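Side-chain contacts in BtGH115A (PDB 5BY3), which hydrolyses glycosidic bonds as a family GH115 4-O-methyl-alpha-glucuronidase with specificity for decorated arabinogalactans: residues Gly293-His298 with Ile342-Val347; Ala241-Pro246 with Gly389-Val394. All blocks are in the same frame, centred on the assembly; numbering follows the deposited sequence.

Contact 1: residues Gly293-His298 with Ile342-Val347; sequences GMRGVH and IPYKEV
A two-pronged salt bridge between the buried Arg295 and the partly exposed Glu346 ties together two neighbouring loops of the TIM barrel, those that follow the adjacent parallel strands 290-291 and 339-341. Arginine suits the place because NE and NH2 lie on one edge of its guanidinium and can meet both oxygens of a carboxylate. Arg295 NH2 donates to the syn lone pair of Glu346 OE1 over 3.1 Å, and Arg295 NE to Glu346 OE2 over a longer 3.3 Å. The two flat groups are nearly coplanar, 14° apart, and the bend at chi3 of Arg295 (86°) turns the guanidinium edge to the acid. Tyr344 CD2 sits 3.8 Å above one face of that guanidinium, toward its rim, with the tyrosine ring steeply turned against it. CB of Lys345 approaches Arg295 NH2 obliquely, at 3.7 Å. A leucine in place of Arg295 would probably leave the Glu346 carboxylate without its two donors and free to turn. The acceptor is presented by a type II' turn, Tyr344 to Val347, within which the long Lys345 chain runs past the Tyr344 ring until its NZ donates to Tyr344 OH over 3.0 Å.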
loop_
_atom_site.group_PDB
_atom_site.type_symbol
_atom_site.label_atom_id
_atom_site.label_comp_id
_atom_site.label_asym_id
_atom_site.label_seq_id
_atom_site.Cartn_x
_atom_site.Cartn_y
_atom_site.Cartn_z
ATOM N N GLY A 293 -8.489 -2.787 -22.493
ATOM C CA GLY A 293 -7.449 -2.026 -23.175
ATOM C C GLY A 293 -6.271 -2.869 -23.592
ATOM O O GLY A 293 -6.368 -4.086 -23.664
HETATM N N MSE A 294 -5.157 -2.194 -23.865
HETATM C CA MSE A 294 -3.929 -2.820 -24.380
HETATM C C MSE A 294 -2.730 -1.919 -24.136
HETATM O O MSE A 294 -2.768 -0.705 -24.405
HETATM C CB MSE A 294 -4.035 -3.144 -25.878
HETATM C CG MSE A 294 -3.066 -4.271 -26.204
HETATM SE SE MSE A 294 -3.426 -4.957 -28.014
HETATM C CE MSE A 294 -1.999 -6.270 -28.314
ATOM N N ARG A 295 -1.664 -2.522 -23.605
ATOM C CA ARG A 295 -0.334 -1.901 -23.526
ATOM C C ARG A 295 0.654 -2.873 -24.172
ATOM O O ARG A 295 0.279 -3.603 -25.113
ATOM C CB ARG A 295 0.050 -1.572 -22.069
ATOM C CG ARG A 295 -0.764 -0.458 -21.412
ATOM C CD ARG A 295 -0.390 -0.289 -19.936
ATOM N NE ARG A 295 0.767 0.592 -19.740
ATOM C CZ ARG A 295 1.851 0.298 -19.019
ATOM N NH1 ARG A 295 1.961 -0.853 -18.356
ATOM N NH2 ARG A 295 2.823 1.194 -18.940
ATOM N N GLY A 296 1.894 -2.891 -23.675
ATOM C CA GLY A 296 2.897 -3.853 -24.125
ATOM C C GLY A 296 2.741 -5.263 -23.546
ATOM O O GLY A 296 1.711 -5.590 -22.906
ATOM N N VAL A 297 3.762 -6.092 -23.807
ATOM C CA VAL A 297 3.955 -7.395 -23.170
ATOM C C VAL A 297 4.064 -7.306 -21.618
ATOM O O VAL A 297 3.358 -8.043 -20.895
ATOM C CB VAL A 297 5.135 -8.168 -23.838
ATOM C CG1 VAL A 297 5.666 -9.294 -22.945
ATOM C CG2 VAL A 297 4.693 -8.717 -25.195
ATOM N N HIS A 298 4.924 -6.400 -21.129
ATOM C CA HIS A 298 5.020 -6.055 -19.698
ATOM C C HIS A 298 4.741 -4.546 -19.514
ATOM O O HIS A 298 3.595 -4.119 -19.643
ATOM C CB HIS A 298 6.376 -6.487 -19.098
ATOM C CG HIS A 298 6.354 -6.677 -17.604
ATOM N ND1 HIS A 298 5.776 -5.770 -16.738
ATOM C CD2 HIS A 298 6.854 -7.665 -16.826
ATOM C CE1 HIS A 298 5.910 -6.197 -15.495
ATOM N NE2 HIS A 298 6.562 -7.345 -15.521
ATOM N N ILE A 342 -7.390 0.960 -16.760
ATOM C CA ILE A 342 -6.300 1.457 -15.898
ATOM C C ILE A 342 -5.301 2.283 -16.694
ATOM O O ILE A 342 -4.406 1.710 -17.315
ATOM C CB ILE A 342 -5.554 0.320 -15.144
ATOM C CG1 ILE A 342 -6.558 -0.659 -14.559
ATOM C CG2 ILE A 342 -4.668 0.888 -14.008
ATOM C CD1 ILE A 342 -5.972 -1.998 -14.266
ATOM N N PRO A 343 -5.468 3.629 -16.700
ATOM C CA PRO A 343 -4.509 4.535 -17.366
ATOM C C PRO A 343 -3.265 4.860 -16.475
ATOM O O PRO A 343 -3.163 5.911 -15.827
ATOM C CB PRO A 343 -5.359 5.756 -17.721
ATOM C CG PRO A 343 -6.451 5.771 -16.698
ATOM C CD PRO A 343 -6.602 4.379 -16.127
ATOM N N TYR A 344 -2.365 3.887 -16.438
ATOM C CA TYR A 344 -1.105 3.917 -15.720
ATOM C C TYR A 344 -0.020 4.355 -16.709
ATOM O O TYR A 344 -0.103 4.035 -17.914
ATOM C CB TYR A 344 -0.837 2.499 -15.207
ATOM C CG TYR A 344 0.471 2.254 -14.517
ATOM C CD1 TYR A 344 0.810 2.916 -13.333
ATOM C CD2 TYR A 344 1.375 1.344 -15.043
ATOM C CE1 TYR A 344 2.028 2.669 -12.695
ATOM C CE2 TYR A 344 2.592 1.073 -14.419
ATOM C CZ TYR A 344 2.927 1.733 -13.247
ATOM O OH TYR A 344 4.149 1.447 -12.644
ATOM N N LYS A 345 0.998 5.059 -16.192
ATOM C CA LYS A 345 2.130 5.593 -16.992
ATOM C C LYS A 345 1.603 6.330 -18.253
ATOM O O LYS A 345 0.783 7.241 -18.084
ATOM C CB LYS A 345 3.210 4.513 -17.257
ATOM C CG LYS A 345 4.009 4.078 -16.018
ATOM C CD LYS A 345 5.257 3.280 -16.411
ATOM C CE LYS A 345 6.315 3.232 -15.314
ATOM N NZ LYS A 345 6.430 1.921 -14.596
ATOM N N GLU A 346 1.975 5.911 -19.476
ATOM C CA GLU A 346 1.693 6.684 -20.723
ATOM C C GLU A 346 0.220 6.616 -21.167
ATOM O O GLU A 346 -0.204 7.391 -22.042
ATOM C CB GLU A 346 2.605 6.241 -21.882
ATOM C CG GLU A 346 2.122 4.999 -22.671
ATOM C CD GLU A 346 2.115 3.694 -21.847
ATOM O OE1 GLU A 346 2.976 3.523 -20.947
ATOM O OE2 GLU A 346 1.269 2.803 -22.108
ATOM N N VAL A 347 -0.530 5.667 -20.594
ATOM C CA VAL A 347 -1.942 5.500 -20.927
ATOM C C VAL A 347 -2.832 6.619 -20.347
ATOM O O VAL A 347 -3.881 6.935 -20.926
ATOM C CB VAL A 347 -2.462 4.007 -20.823
ATOM C CG1 VAL A 347 -1.838 3.224 -19.683
ATOM C CG2 VAL A 347 -3.986 3.886 -20.794
#

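Contact 2: residues Ala241-Pro246 with Gly389-Val394; sequences ASHCEP and GVYYHV
His243 meets Tyr391 through ring carbons, and its side chain can be followed outward from the loop that carries it. CB points toward strand 389-393, and the first torsion (chi1 36°) sets CG between the backbone N and the carbonyl carbon. Beyond CG the ring divides. On one branch ND1 lies beside Arg295 NH1; on the other, His243 CD2 comes to 3.7 Å from Tyr391 CE2. At the tip, His243 NE2 is 3.8 Å from Tyr391 CE2, which approaches the edge of the imidazole near its plane. The rings are neither stacked nor perpendicular: their centroids are 5.7 Å apart and their planes meet at 40°. Over the centre of one imidazole face stands Ser242 OG, 4.0 Å above the plane, while the Tyr344 ring lies toward the opposite face, so the histidine is enclosed on both sides. In the TIM barrel the loop after strand 238-239 thus reaches across to a strand on another part of the wall, where a long tyrosine is suited to bridging the interior. Tyr391 OH is hydrogen-bonded to Asn433 of strand 429-433. The loop has its own brace, a type I turn in which Glu245 N donates to Ser242 O over 2.8 Å. Glutamate suits the last place of this turn because one oxygen can take two donors: Ser242 N reaches Glu245 OE1 from above the carboxylate plane at 3.1 Å, and Ser242 OG uses the anti lone pair of OE1 at the same 3.1 Å.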
loop_
_atom_site.group_PDB
_atom_site.type_symbol
_atom_site.label_atom_id
_atom_site.label_comp_id
_atom_site.label_asym_id
_atom_site.label_seq_id
_atom_site.Cartn_x
_atom_site.Cartn_y
_atom_site.Cartn_z
ATOM N N ALA A 241 -6.382 -8.229 -12.813
ATOM C CA ALA A 241 -4.980 -8.220 -13.291
ATOM C C ALA A 241 -4.628 -6.804 -13.687
ATOM O O ALA A 241 -5.509 -5.966 -13.697
ATOM C CB ALA A 241 -4.758 -9.183 -14.465
ATOM N N SER A 242 -3.361 -6.543 -14.034
ATOM C CA SER A 242 -2.842 -5.164 -14.111
ATOM C C SER A 242 -3.103 -4.433 -15.426
ATOM O O SER A 242 -3.696 -5.002 -16.371
ATOM C CB SER A 242 -1.349 -5.116 -13.750
ATOM O OG SER A 242 -0.553 -5.437 -14.869
ATOM N N HIS A 243 -2.625 -3.187 -15.470
ATOM C CA HIS A 243 -2.808 -2.228 -16.597
ATOM C C HIS A 243 -2.335 -2.765 -17.959
ATOM O O HIS A 243 -2.681 -2.203 -19.000
ATOM C CB HIS A 243 -2.059 -0.942 -16.263
ATOM C CG HIS A 243 -0.781 -1.204 -15.533
ATOM N ND1 HIS A 243 0.369 -1.610 -16.179
ATOM C CD2 HIS A 243 -0.499 -1.238 -14.211
ATOM C CE1 HIS A 243 1.313 -1.847 -15.288
ATOM N NE2 HIS A 243 0.815 -1.624 -14.089
ATOM N N CYS A 244 -1.567 -3.857 -17.939
ATOM C CA CYS A 244 -1.058 -4.507 -19.157
ATOM C C CYS A 244 -1.478 -5.984 -19.258
ATOM O O CYS A 244 -0.801 -6.809 -19.912
ATOM C CB CYS A 244 0.471 -4.428 -19.164
ATOM S SG CYS A 244 1.221 -5.354 -17.785
ATOM N N GLU A 245 -2.568 -6.341 -18.577
ATOM C CA GLU A 245 -3.046 -7.727 -18.582
ATOM C C GLU A 245 -4.565 -7.750 -18.834
ATOM O O GLU A 245 -5.365 -8.160 -17.948
ATOM C CB GLU A 245 -2.700 -8.418 -17.280
ATOM C CG GLU A 245 -1.254 -8.737 -17.023
ATOM C CD GLU A 245 -1.105 -9.304 -15.631
ATOM O OE1 GLU A 245 -1.090 -8.491 -14.665
ATOM O OE2 GLU A 245 -1.053 -10.550 -15.492
ATOM N N PRO A 246 -4.954 -7.336 -20.060
ATOM C CA PRO A 246 -6.324 -7.128 -20.502
ATOM C C PRO A 246 -7.275 -8.264 -20.299
ATOM O O PRO A 246 -8.419 -7.999 -19.926
ATOM C CB PRO A 246 -6.186 -6.877 -22.000
ATOM C CG PRO A 246 -4.800 -6.385 -22.177
ATOM C CD PRO A 246 -4.009 -7.169 -21.180
ATOM N N GLY A 389 -11.611 3.964 -9.410
ATOM C CA GLY A 389 -10.662 3.206 -8.616
ATOM C C GLY A 389 -9.276 3.839 -8.489
ATOM O O GLY A 389 -8.995 4.898 -9.079
ATOM N N VAL A 390 -8.413 3.191 -7.702
ATOM C CA VAL A 390 -7.003 3.579 -7.562
ATOM C C VAL A 390 -6.096 2.362 -7.367
ATOM O O VAL A 390 -6.451 1.415 -6.636
ATOM C CB VAL A 390 -6.766 4.688 -6.481
ATOM C CG1 VAL A 390 -7.000 4.194 -5.054
ATOM C CG2 VAL A 390 -5.388 5.327 -6.634
ATOM N N TYR A 391 -4.967 2.409 -8.079
ATOM C CA TYR A 391 -3.887 1.473 -8.004
ATOM C C TYR A 391 -2.753 2.250 -7.340
ATOM O O TYR A 391 -2.242 3.217 -7.920
ATOM C CB TYR A 391 -3.490 1.009 -9.406
ATOM C CG TYR A 391 -2.191 0.216 -9.505
ATOM C CD1 TYR A 391 -1.849 -0.798 -8.555
ATOM C CD2 TYR A 391 -1.309 0.443 -10.565
ATOM C CE1 TYR A 391 -0.649 -1.529 -8.673
ATOM C CE2 TYR A 391 -0.111 -0.287 -10.683
ATOM C CZ TYR A 391 0.222 -1.255 -9.738
ATOM O OH TYR A 391 1.417 -1.946 -9.879
ATOM N N TYR A 392 -2.396 1.813 -6.118
ATOM C CA TYR A 392 -1.437 2.468 -5.219
ATOM C C TYR A 392 -0.231 1.561 -4.958
ATOM O O TYR A 392 -0.383 0.336 -4.951
ATOM C CB TYR A 392 -2.120 2.799 -3.894
ATOM C CG TYR A 392 -1.462 3.902 -3.047
ATOM C CD1 TYR A 392 -1.762 5.241 -3.255
ATOM C CD2 TYR A 392 -0.575 3.591 -2.015
ATOM C CE1 TYR A 392 -1.184 6.237 -2.475
ATOM C CE2 TYR A 392 -0.003 4.576 -1.230
ATOM C CZ TYR A 392 -0.317 5.899 -1.469
ATOM O OH TYR A 392 0.233 6.891 -0.703
ATOM N N HIS A 393 0.943 2.164 -4.735
ATOM C CA HIS A 393 2.185 1.424 -4.511
ATOM C C HIS A 393 2.728 1.587 -3.104
ATOM O O HIS A 393 2.932 2.715 -2.665
ATOM C CB HIS A 393 3.288 1.877 -5.483
ATOM C CG HIS A 393 3.136 1.356 -6.874
ATOM N ND1 HIS A 393 2.261 1.912 -7.788
ATOM C CD2 HIS A 393 3.765 0.348 -7.519
ATOM C CE1 HIS A 393 2.355 1.262 -8.934
ATOM N NE2 HIS A 393 3.262 0.309 -8.799
ATOM N N VAL A 394 2.971 0.476 -2.411
ATOM C CA VAL A 394 3.876 0.489 -1.222
ATOM C C VAL A 394 5.184 -0.268 -1.515
ATOM O O VAL A 394 6.027 -0.447 -0.652
ATOM C CB VAL A 394 3.226 -0.020 0.100
ATOM C CG1 VAL A 394 2.094 0.910 0.557
ATOM C CG2 VAL A 394 2.762 -1.459 -0.027
#

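In the fold
Both contacts belong to one parallel eight-stranded barrel, their centres about 10 Å apart. Along the chain the order is 241-246, 293-298, 342-347, 389-394, so both segments of contact 1 fall between those of contact 2. Three of the four are loops leaving the C-terminal ends of successive strands, 238-239, 290-291 and 339-341; the fourth is strand 388-393 itself. Strand 362-366 separates 339-341 from 388-393, and His243 of contact 2 touches contact 1. TIM-barrel glycosidases carry their active sites at this end of the barrel, so the cluster is consistent with part of the wall of a substrate pocket. The nickel at Leu404 and Asp436 lies about 13 Å from the Tyr391 side chain.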